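Local coordinates for axin interactor, dorsalization-associated protein (Danio rerio, PDB 2QZQ), which acts as a ventralizing factor in the embryo, binding axin and disrupting its homodimers so that axin-mediated JNK activation is inhibited, at residues Tyr35-Lys41 / Ala85-Lys91; Leu48-Thr54 / Val69-Arg75. Residues are numbered along the deposited sequence.

In the fold
Both contacts belong to the C-terminal C2 domain, a beta sandwich, with centres about 8 Å apart. Contact 1 is buried, about 4 Å from the centre of the chain: two neighbouring strands of one layer, joined by eight backbone hydrogen bonds and apolar on the interior face. Contact 2, about 9 Å from that centre, is only partly buried; its segments face each other across the rim of the sandwich, where the side chains of Gln52 and Arg75 reach main-chain carbonyls and a small apolar patch forms at Thr54. They meet where strand 34-41 borders residues 52-54: Ile36 O lies 2.8 Å from Thr54 N, and Thr37 OG1 2.6 Å from Asp53 OD1, both probable hydrogen bonds.

Contact 1. Residues Tyr35-Lys41 / Ala85-Lys91; sequences YITVSVK and AIFFEFK
This is an antiparallel strand pair in one layer of the C2 beta sandwich: segments 35-41 and 85-91, on strands 34-41 and 85-94, with axes 4.5 Å apart at closest approach and directions at 157°. Extended backbones pair from Tyr35 opposite Lys91 to Lys41 opposite Ala85. Hydrogen-bonded pairs are Tyr35-Lys91 (N to O and O to N both 2.8 Å), Thr37-Glu89, Ser39-Phe87 and Lys41-Ala85; between them, non-hydrogen-bonded pairs Ile36-Phe90, Val38-Phe88 and Val40-Ile86 fill the apolar face, Val38 CG1 lying 3.8 Å from Ile86 CG2. Across the interior Ile36 meets Ile20, Phe88 Leu18 and Ile86 Leu16 of strand 15-24, and Val38 meets Val71 of strand 64-72. On the other face Tyr35 (chi1 p) lays its ring over Lys91, CB 3.9 Å from the centroid in a CH-pi contact. The Lys91 chain, m then t, carries NZ to 3.0 Å from Thr37 OG1, which also bonds Asp53. A water joins Thr37 O (2.9 Å), Ser39 OG (2.7 Å) and Glu89 OE1 (2.9 Å); Glu89 OE2 bonds Thr127. Lys41 CG lies 3.7 Å from Phe87 CD2. The pair is thus greasy inward, its other face mixing aromatic, charged and hydroxyl groups with two bound waters.

Contact 2. Residues Leu48-Thr54 / Val69-Arg75; sequences LNPVQDT and VDVEIQR
Leu48 begins the loop that leads into the short strand 52-53, and segment 48-54 runs nearly antiparallel to segment 69-75, end-to-end directions 167° apart. Its carbonyl takes a hydrogen bond from the guanidinium of Arg75, NH2 to Leu48 O 2.9 Å, arriving near the guanidinium plane; Arg75 (chi1 and chi2 t, chi3 m) also binds Lys79 O through NH1. Asn49 points its CB toward the other segment and packs its side chain against Gln74, their CA atoms 6.1 Å apart, and Pro50 CD touches Gln74 CB at 4.2 Å. Gln52, on the strand, does the bridging: with chi1 m and chi2 t it stretches across the gap, NE2 donating to Glu72 O at 2.9 Å, while OE1 bonds Leu4 N and a water (2.7 Å) that in turn accepts from Glu72 N (2.8 Å). Gln74 folds back (m, m) so that its own NE2 reaches Glu72 O at 3.0 Å, giving that carbonyl two amide donors. Asp53 points away from segment 69-75, and its OD1 hydrogen-bonds Thr37 OG1. At Thr54 the contact becomes apolar, CG2 lying 3.8 Å from Val69 CG1 and 4.3 Å from Val71 CG2, beside Ile20. Joined through side chains, with backbones too far apart to pair, segments 48-54 and 69-75 close an open edge between the two layers of a beta sandwich, here that of a C2 domain.

Contact 1. Residues Tyr35-Lys41 / Ala85-Lys91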
loop_
_atom_site.group_PDB
_atom_site.type_symbol
_atom_site.label_atom_id
_atom_site.label_comp_id
_atom_site.label_asym_id
_atom_site.label_seq_id
_atom_site.Cartn_x
_atom_site.Cartn_y
_atom_site.Cartn_z
ATOM N N TYR A 35 0.429 -1.057 10.648
ATOM C CA TYR A 35 0.866 -0.025 9.705
ATOM C C TYR A 35 1.049 -0.608 8.315
ATOM O O TYR A 35 0.923 -1.810 8.112
ATOM C CB TYR A 35 2.135 0.696 10.170
ATOM C CG TYR A 35 3.390 -0.147 10.171
ATOM C CD1 TYR A 35 3.699 -0.984 11.260
ATOM C CD2 TYR A 35 4.275 -0.111 9.093
ATOM C CE1 TYR A 35 4.868 -1.760 11.264
ATOM C CE2 TYR A 35 5.439 -0.884 9.078
ATOM C CZ TYR A 35 5.737 -1.692 10.187
ATOM O OH TYR A 35 6.887 -2.454 10.172
ATOM N N ILE A 36 1.322 0.266 7.353
ATOM C CA ILE A 36 1.499 -0.179 5.962
ATOM C C ILE A 36 2.803 0.327 5.397
ATOM O O ILE A 36 3.165 1.487 5.590
ATOM C CB ILE A 36 0.293 0.243 5.078
ATOM C CG1 ILE A 36 -0.950 -0.551 5.502
ATOM C CG2 ILE A 36 0.590 0.034 3.519
ATOM C CD1 ILE A 36 -2.270 -0.123 4.754
ATOM N N THR A 37 3.495 -0.566 4.684
ATOM C CA THR A 37 4.688 -0.249 3.951
ATOM C C THR A 37 4.298 -0.166 2.490
ATOM O O THR A 37 3.718 -1.120 1.927
ATOM C CB THR A 37 5.756 -1.317 4.128
ATOM O OG1 THR A 37 6.169 -1.318 5.488
ATOM C CG2 THR A 37 7.003 -1.038 3.251
ATOM N N VAL A 38 4.613 0.981 1.911
ATOM C CA VAL A 38 4.345 1.261 0.500
ATOM C C VAL A 38 5.683 1.311 -0.236
ATOM O O VAL A 38 6.588 2.091 0.108
ATOM C CB VAL A 38 3.561 2.592 0.296
ATOM C CG1 VAL A 38 3.228 2.846 -1.239
ATOM C CG2 VAL A 38 2.286 2.642 1.146
ATOM N N SER A 39 5.799 0.450 -1.245
ATOM C CA SER A 39 6.971 0.384 -2.067
ATOM C C SER A 39 6.549 0.388 -3.554
ATOM O O SER A 39 5.400 0.090 -3.880
ATOM C CB SER A 39 7.790 -0.868 -1.735
ATOM O OG SER A 39 7.075 -2.073 -1.968
ATOM N N VAL A 40 7.495 0.757 -4.420
ATOM C CA VAL A 40 7.301 0.695 -5.868
ATOM C C VAL A 40 8.382 -0.239 -6.405
ATOM O O VAL A 40 9.588 0.035 -6.238
ATOM C CB VAL A 40 7.400 2.088 -6.515
ATOM C CG1 VAL A 40 7.110 2.005 -8.021
ATOM C CG2 VAL A 40 6.396 3.064 -5.845
ATOM N N LYS A 41 7.950 -1.343 -7.011
ATOM C CA LYS A 41 8.853 -2.416 -7.445
ATOM C C LYS A 41 8.831 -2.541 -8.954
ATOM O O LYS A 41 7.776 -2.366 -9.554
ATOM C CB LYS A 41 8.426 -3.774 -6.841
ATOM C CG LYS A 41 8.469 -3.869 -5.291
ATOM C CD LYS A 41 9.866 -3.733 -4.746
ATOM C CE LYS A 41 10.013 -4.465 -3.397
ATOM N NZ LYS A 41 9.789 -3.588 -2.252
ATOM N N ALA A 85 4.993 -1.834 -10.262
ATOM C CA ALA A 85 3.781 -1.944 -9.459
ATOM C C ALA A 85 4.027 -1.287 -8.105
ATOM O O ALA A 85 5.156 -1.274 -7.598
ATOM C CB ALA A 85 3.398 -3.387 -9.264
ATOM N N ILE A 86 2.967 -0.735 -7.543
ATOM C CA ILE A 86 2.993 -0.177 -6.197
ATOM C C ILE A 86 2.420 -1.244 -5.234
ATOM O O ILE A 86 1.288 -1.723 -5.424
ATOM C CB ILE A 86 2.151 1.121 -6.112
ATOM C CG1 ILE A 86 2.518 2.101 -7.256
ATOM C CG2 ILE A 86 2.344 1.840 -4.752
ATOM C CD1 ILE A 86 1.640 3.339 -7.271
ATOM N N PHE A 87 3.194 -1.573 -4.203
ATOM C CA PHE A 87 2.802 -2.553 -3.182
ATOM C C PHE A 87 2.408 -1.880 -1.883
ATOM O O PHE A 87 2.956 -0.845 -1.532
ATOM C CB PHE A 87 3.984 -3.479 -2.897
ATOM C CG PHE A 87 4.124 -4.570 -3.892
ATOM C CD1 PHE A 87 3.589 -5.821 -3.631
ATOM C CD2 PHE A 87 4.776 -4.346 -5.102
ATOM C CE1 PHE A 87 3.700 -6.869 -4.610
ATOM C CE2 PHE A 87 4.887 -5.362 -6.061
ATOM C CZ PHE A 87 4.344 -6.621 -5.804
ATOM N N PHE A 88 1.445 -2.484 -1.181
ATOM C CA PHE A 88 0.972 -2.033 0.105
ATOM C C PHE A 88 1.010 -3.286 0.954
ATOM O O PHE A 88 0.294 -4.240 0.648
ATOM C CB PHE A 88 -0.477 -1.523 0.018
ATOM C CG PHE A 88 -0.671 -0.503 -1.060
ATOM C CD1 PHE A 88 -0.575 0.847 -0.782
ATOM C CD2 PHE A 88 -0.870 -0.912 -2.380
ATOM C CE1 PHE A 88 -0.714 1.804 -1.815
ATOM C CE2 PHE A 88 -1.016 0.022 -3.389
ATOM C CZ PHE A 88 -0.914 1.375 -3.111
ATOM N N GLU A 89 1.911 -3.302 1.931
ATOM C CA GLU A 89 2.072 -4.459 2.835
ATOM C C GLU A 89 1.570 -4.050 4.200
ATOM O O GLU A 89 2.072 -3.092 4.757
ATOM C CB GLU A 89 3.532 -4.851 2.958
ATOM C CG GLU A 89 4.142 -5.406 1.676
ATOM C CD GLU A 89 5.605 -5.719 1.861
ATOM O OE1 GLU A 89 6.417 -4.766 1.842
ATOM O OE2 GLU A 89 5.923 -6.905 2.047
ATOM N N PHE A 90 0.589 -4.786 4.713
ATOM C CA PHE A 90 0.017 -4.523 6.012
ATOM C C PHE A 90 0.821 -5.299 7.047
ATOM O O PHE A 90 0.966 -6.519 6.952
ATOM C CB PHE A 90 -1.439 -4.936 6.046
ATOM C CG PHE A 90 -2.090 -4.763 7.396
ATOM C CD1 PHE A 90 -2.736 -3.591 7.715
ATOM C CD2 PHE A 90 -2.029 -5.794 8.347
ATOM C CE1 PHE A 90 -3.338 -3.444 8.980
ATOM C CE2 PHE A 90 -2.606 -5.663 9.577
ATOM C CZ PHE A 90 -3.276 -4.481 9.902
ATOM N N LYS A 91 1.376 -4.551 8.005
ATOM C CA LYS A 91 2.248 -5.116 9.030
ATOM C C LYS A 91 1.692 -4.838 10.414
ATOM O O LYS A 91 1.003 -3.840 10.633
ATOM C CB LYS A 91 3.635 -4.522 8.880
ATOM C CG LYS A 91 4.347 -4.987 7.568
ATOM C CD LYS A 91 5.703 -4.370 7.436
ATOM C CE LYS A 91 6.324 -4.656 6.091
ATOM N NZ LYS A 91 7.590 -3.867 5.949
HETATM O O HOH W 1 8.669 -1.780 8.142
HETATM O O HOH W 2 5.535 -2.555 0.216
#

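Contact 2. Residues Leu48-Thr54 / Val69-Arg75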
loop_
_atom_site.group_PDB
_atom_site.type_symbol
_atom_site.label_atom_id
_atom_site.label_comp_id
_atom_site.label_asym_id
_atom_site.label_seq_id
_atom_site.Cartn_x
_atom_site.Cartn_y
_atom_site.Cartn_z
ATOM N N LEU A 48 12.268 0.558 -6.956
ATOM C CA LEU A 48 12.540 1.646 -7.885
ATOM C C LEU A 48 12.622 2.961 -7.115
ATOM O O LEU A 48 13.145 3.955 -7.620
ATOM C CB LEU A 48 11.424 1.726 -8.930
ATOM C CG LEU A 48 11.385 0.663 -10.035
ATOM C CD1 LEU A 48 9.982 0.625 -10.617
ATOM C CD2 LEU A 48 12.410 0.972 -11.130
ATOM N N ASN A 49 12.086 2.939 -5.893
ATOM C CA ASN A 49 11.920 4.099 -5.026
ATOM C C ASN A 49 12.283 3.702 -3.588
ATOM O O ASN A 49 12.314 2.493 -3.267
ATOM C CB ASN A 49 10.450 4.540 -4.966
ATOM C CG ASN A 49 9.943 5.183 -6.245
ATOM O OD1 ASN A 49 10.667 5.335 -7.241
ATOM N ND2 ASN A 49 8.678 5.571 -6.216
ATOM N N PRO A 50 12.522 4.709 -2.711
ATOM C CA PRO A 50 12.621 4.430 -1.271
ATOM C C PRO A 50 11.292 3.925 -0.727
ATOM O O PRO A 50 10.226 4.426 -1.111
ATOM C CB PRO A 50 12.960 5.790 -0.652
ATOM C CG PRO A 50 12.614 6.799 -1.695
ATOM C CD PRO A 50 12.775 6.129 -3.019
ATOM N N VAL A 51 11.390 2.941 0.158
ATOM C CA VAL A 51 10.255 2.304 0.804
ATOM C C VAL A 51 9.755 3.293 1.840
ATOM O O VAL A 51 10.569 3.996 2.447
ATOM C CB VAL A 51 10.705 0.947 1.415
ATOM C CG1 VAL A 51 9.563 0.230 2.065
ATOM C CG2 VAL A 51 11.288 0.051 0.309
ATOM N N GLN A 52 8.440 3.387 2.019
ATOM C CA GLN A 52 7.841 4.291 2.989
ATOM C C GLN A 52 6.855 3.584 3.927
ATOM O O GLN A 52 5.969 2.859 3.461
ATOM C CB GLN A 52 7.088 5.411 2.290
ATOM C CG GLN A 52 7.910 6.299 1.340
ATOM C CD GLN A 52 7.024 7.285 0.641
ATOM O OE1 GLN A 52 6.636 8.297 1.224
ATOM N NE2 GLN A 52 6.654 6.985 -0.607
ATOM N N ASP A 53 6.997 3.816 5.237
ATOM C CA ASP A 53 6.074 3.250 6.234
ATOM C C ASP A 53 5.076 4.279 6.705
ATOM O O ASP A 53 5.464 5.391 7.091
ATOM C CB ASP A 53 6.838 2.731 7.463
ATOM C CG ASP A 53 7.635 1.490 7.191
ATOM O OD1 ASP A 53 7.521 0.877 6.092
ATOM O OD2 ASP A 53 8.391 1.092 8.110
ATOM N N THR A 54 3.793 3.937 6.723
ATOM C CA THR A 54 2.851 4.821 7.396
ATOM C C THR A 54 3.200 4.822 8.893
ATOM O O THR A 54 3.870 3.886 9.389
ATOM C CB THR A 54 1.349 4.456 7.248
ATOM O OG1 THR A 54 1.035 3.296 8.035
ATOM C CG2 THR A 54 0.904 4.263 5.753
ATOM N N VAL A 69 -4.371 8.620 5.596
ATOM C CA VAL A 69 -3.059 9.208 5.429
ATOM C C VAL A 69 -2.655 9.219 3.956
ATOM O O VAL A 69 -2.926 8.259 3.223
ATOM C CB VAL A 69 -2.006 8.473 6.299
ATOM C CG1 VAL A 69 -1.731 7.046 5.776
ATOM C CG2 VAL A 69 -0.721 9.296 6.406
ATOM N N ASP A 70 -2.016 10.311 3.524
ATOM C CA ASP A 70 -1.520 10.432 2.148
ATOM C C ASP A 70 -0.112 9.885 2.022
ATOM O O ASP A 70 0.760 10.178 2.845
ATOM C CB ASP A 70 -1.512 11.891 1.672
ATOM C CG ASP A 70 -2.894 12.473 1.505
ATOM O OD1 ASP A 70 -3.914 11.727 1.532
ATOM O OD2 ASP A 70 -2.949 13.718 1.334
ATOM N N VAL A 71 0.109 9.075 1.000
ATOM C CA VAL A 71 1.441 8.610 0.675
ATOM C C VAL A 71 1.842 9.204 -0.683
ATOM O O VAL A 71 1.125 9.039 -1.669
ATOM C CB VAL A 71 1.530 7.050 0.666
ATOM C CG1 VAL A 71 2.923 6.579 0.299
ATOM C CG2 VAL A 71 1.112 6.492 2.046
ATOM N N GLU A 72 3.002 9.860 -0.714
ATOM C CA GLU A 72 3.528 10.490 -1.923
ATOM C C GLU A 72 4.454 9.551 -2.662
ATOM O O GLU A 72 5.509 9.157 -2.149
ATOM C CB GLU A 72 4.242 11.827 -1.583
ATOM C CG GLU A 72 3.399 12.778 -0.690
ATOM C CD GLU A 72 2.170 13.377 -1.385
ATOM O OE1 GLU A 72 2.051 13.312 -2.637
ATOM O OE2 GLU A 72 1.313 13.933 -0.673
ATOM N N ILE A 73 4.056 9.179 -3.877
ATOM C CA ILE A 73 4.862 8.267 -4.696
ATOM C C ILE A 73 6.096 9.006 -5.226
ATOM O O ILE A 73 5.975 10.049 -5.881
ATOM C CB ILE A 73 3.998 7.632 -5.822
ATOM C CG1 ILE A 73 2.902 6.774 -5.187
ATOM C CG2 ILE A 73 4.840 6.758 -6.766
ATOM C CD1 ILE A 73 3.444 5.675 -4.263
ATOM N N GLN A 74 7.268 8.451 -4.929
ATOM C CA GLN A 74 8.544 9.144 -5.059
ATOM C C GLN A 74 9.168 9.035 -6.445
ATOM O O GLN A 74 10.372 8.850 -6.596
ATOM C CB GLN A 74 9.512 8.643 -3.983
ATOM C CG GLN A 74 9.032 8.979 -2.577
ATOM C CD GLN A 74 9.042 10.475 -2.312
ATOM O OE1 GLN A 74 10.091 11.119 -2.427
ATOM N NE2 GLN A 74 7.898 11.029 -1.949
ATOM N N ARG A 75 8.331 9.151 -7.466
ATOM C CA ARG A 75 8.827 9.334 -8.825
ATOM C C ARG A 75 7.700 9.868 -9.692
ATOM O O ARG A 75 6.556 9.415 -9.591
ATOM C CB ARG A 75 9.404 8.040 -9.422
ATOM C CG ARG A 75 10.383 8.305 -10.569
ATOM C CD ARG A 75 10.753 7.032 -11.363
ATOM N NE ARG A 75 11.751 6.225 -10.659
ATOM C CZ ARG A 75 12.446 5.225 -11.200
ATOM N NH1 ARG A 75 12.276 4.891 -12.473
ATOM N NH2 ARG A 75 13.323 4.555 -10.460
HETATM O O HOH W 3 4.627 10.114 1.498
#